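Local atomic coordinates of probable enoyl-CoA hydratase/isomerase (PDB entry 5YLO), a protein that probably acts as a Delta3,Delta2-enoyl-CoA isomerase of the crotonase superfamily, shifting double bonds during the metabolism of unsaturated fatty acids. Residues A209-Q212 / T213-L217. Numbering follows the deposited sequence.
Sequences AFAQ and TKRLL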
ATOM      1  N   ALA A 209     -11.262  -5.771 -22.253  1.00 69.62           N
ATOM      2  CA  ALA A 209      -9.906  -5.622 -21.738  1.00 61.79           C
ATOM      3  C   ALA A 209      -9.921  -5.226 -20.268  1.00 54.28           C
ATOM      4  O   ALA A 209      -9.069  -5.673 -19.491  1.00 48.16           O
ATOM      5  CB  ALA A 209      -9.141  -4.594 -22.569  1.00 62.10           C
ATOM      6  N   PHE A 210     -10.885  -4.395 -19.868  1.00 60.78           N
ATOM      7  CA  PHE A 210     -10.997  -4.020 -18.463  1.00 61.31           C
ATOM      8  C   PHE A 210     -11.278  -5.241 -17.596  1.00 58.48           C
ATOM      9  O   PHE A 210     -10.746  -5.358 -16.485  1.00 54.00           O
ATOM     10  CB  PHE A 210     -12.097  -2.971 -18.274  1.00 53.24           C
ATOM     11  CG  PHE A 210     -11.885  -1.701 -19.059  1.00 59.63           C
ATOM     12  CD1 PHE A 210     -10.634  -1.359 -19.552  1.00 61.24           C
ATOM     13  CD2 PHE A 210     -12.946  -0.839 -19.295  1.00 69.58           C
ATOM     14  CE1 PHE A 210     -10.452  -0.188 -20.271  1.00 66.13           C
ATOM     15  CE2 PHE A 210     -12.769   0.331 -20.011  1.00 62.74           C
ATOM     16  CZ  PHE A 210     -11.521   0.657 -20.498  1.00 63.04           C
ATOM     17  N   ALA A 211     -12.104  -6.165 -18.093  1.00 59.52           N
ATOM     18  CA  ALA A 211     -12.436  -7.360 -17.325  1.00 55.46           C
ATOM     19  C   ALA A 211     -11.197  -8.208 -17.071  1.00 54.22           C
ATOM     20  O   ALA A 211     -10.950  -8.644 -15.939  1.00 48.63           O
ATOM     21  CB  ALA A 211     -13.506  -8.172 -18.055  1.00 49.22           C
ATOM     22  N   GLN A 212     -10.402  -8.451 -18.115  1.00 56.61           N
ATOM     23  CA  GLN A 212      -9.161  -9.197 -17.935  1.00 59.39           C
ATOM     24  C   GLN A 212      -8.189  -8.436 -17.043  1.00 54.92           C
ATOM     25  O   GLN A 212      -7.530  -9.031 -16.183  1.00 54.67           O
ATOM     26  CB  GLN A 212      -8.522  -9.492 -19.290  1.00 64.12           C
ATOM     27  CG  GLN A 212      -9.319 -10.443 -20.161  1.00 89.08           C
ATOM     28  CD  GLN A 212      -8.642 -10.715 -21.489  1.00 98.17           C
ATOM     29  OE1 GLN A 212      -8.315  -9.791 -22.234  1.00 87.26           O
ATOM     30  NE2 GLN A 212      -8.423 -11.989 -21.790  1.00104.11           N
ATOM     31  N   THR A 213      -8.088  -7.119 -17.234  1.00 52.74           N
ATOM     32  CA  THR A 213      -7.201  -6.312 -16.400  1.00 49.52           C
ATOM     33  C   THR A 213      -7.647  -6.325 -14.943  1.00 46.30           C
ATOM     34  O   THR A 213      -6.816  -6.424 -14.033  1.00 39.17           O
ATOM     35  CB  THR A 213      -7.142  -4.879 -16.931  1.00 44.54           C
ATOM     36  OG1 THR A 213      -6.395  -4.851 -18.154  1.00 50.91           O
ATOM     37  CG2 THR A 213      -6.484  -3.948 -15.917  1.00 50.08           C
ATOM     38  N   LYS A 214      -8.957  -6.234 -14.702  1.00 48.89           N
ATOM     39  CA  LYS A 214      -9.451  -6.233 -13.329  1.00 42.63           C
ATOM     40  C   LYS A 214      -9.174  -7.566 -12.644  1.00 42.45           C
ATOM     41  O   LYS A 214      -8.887  -7.607 -11.442  1.00 51.24           O
ATOM     42  CB  LYS A 214     -10.944  -5.904 -13.307  1.00 41.46           C
ATOM     43  CG  LYS A 214     -11.523  -5.762 -11.910  1.00 50.72           C
ATOM     44  CD  LYS A 214     -12.933  -5.193 -11.940  1.00 52.83           C
ATOM     45  CE  LYS A 214     -13.545  -5.180 -10.548  1.00 52.30           C
ATOM     46  NZ  LYS A 214     -14.867  -4.490 -10.531  1.00 55.20           N
ATOM     47  N   ARG A 215      -9.245  -8.669 -13.395  1.00 40.85           N
ATOM     48  CA  ARG A 215      -8.891  -9.968 -12.830  1.00 43.12           C
ATOM     49  C   ARG A 215      -7.397 -10.071 -12.549  1.00 42.06           C
ATOM     50  O   ARG A 215      -6.996 -10.712 -11.571  1.00 44.29           O
ATOM     51  CB  ARG A 215      -9.328 -11.091 -13.771  1.00 53.35           C
ATOM     52  CG  ARG A 215     -10.768 -11.547 -13.587  1.00 63.74           C
ATOM     53  CD  ARG A 215     -11.069 -12.758 -14.458  1.00 80.40           C
ATOM     54  NE  ARG A 215     -11.300 -12.395 -15.853  1.00 95.16           N
ATOM     55  CZ  ARG A 215     -12.456 -12.565 -16.486  1.00 94.89           C
ATOM     56  NH1 ARG A 215     -13.486 -13.109 -15.852  1.00 93.55           N
ATOM     57  NH2 ARG A 215     -12.580 -12.203 -17.755  1.00 88.81           N
ATOM     58  N   LEU A 216      -6.564  -9.454 -13.387  1.00 36.93           N
ATOM     59  CA  LEU A 216      -5.122  -9.510 -13.170  1.00 37.08           C
ATOM     60  C   LEU A 216      -4.711  -8.676 -11.966  1.00 35.92           C
ATOM     61  O   LEU A 216      -3.844  -9.089 -11.185  1.00 34.07           O
ATOM     62  CB  LEU A 216      -4.386  -9.046 -14.425  1.00 39.44           C
ATOM     63  CG  LEU A 216      -4.391 -10.024 -15.602  1.00 43.44           C
ATOM     64  CD1 LEU A 216      -3.910  -9.335 -16.864  1.00 46.15           C
ATOM     65  CD2 LEU A 216      -3.525 -11.238 -15.291  1.00 45.10           C
ATOM     66  N   LEU A 217      -5.311  -7.491 -11.807  1.00 42.43           N
ATOM     67  CA  LEU A 217      -5.044  -6.674 -10.626  1.00 37.32           C
ATOM     68  C   LEU A 217      -5.335  -7.454  -9.353  1.00 30.14           C
ATOM     69  O   LEU A 217      -4.527  -7.472  -8.419  1.00 36.37           O
ATOM     70  CB  LEU A 217      -5.889  -5.399 -10.667  1.00 36.77           C
ATOM     71  CG  LEU A 217      -5.579  -4.327 -11.712  1.00 38.89           C
ATOM     72  CD1 LEU A 217      -6.783  -3.420 -11.885  1.00 33.61           C
ATOM     73  CD2 LEU A 217      -4.365  -3.519 -11.294  1.00 33.01           C
TER
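Phe210 O accepts the backbone N-H of Lys214, with N and O 2.7 Å apart. The same i to i+4 pattern joins Ala209 O to Thr213 N at 2.9 Å, Ala211 O to Arg215 N and Gln212 O to Leu216 N. Four such bonds in succession are the alpha-helical pattern of helix 207-220.

Side chains lie against the carbonyls one turn back. Thr213 has its hydroxyl anti to its own carbonyl carbon (chi1 -72°), which turns OG1 back to 3.1 Å from Ala209 O. Lys214 rests CB on Phe210 O at 3.2 Å. Its extended chain then leaves the helix, and NZ forms a salt bridge with Asp123, just before strand 124-128, and a hydrogen bond to Leu99 O. The bend at chi3 (-78°) brings the Arg215 guanidinium back alongside the previous turn. Arg215 NH2 comes within 4.1 Å of Ala211 CB. Leu216 sets CG 3.3 Å from Gln212 O.

Helix 207-220 has a face turned to a neighbouring subunit of the trimer: Thr213 OG1 hydrogen-bonds to Asp145 and Tyr142 of the second subunit, and the Phe210 ring meets Phe166 of that subunit. This is consistent with the part the C-terminal helices play in trimer formation in the crotonase family. Within its own chain, Leu216 O binds Gln228 of helix 225-232.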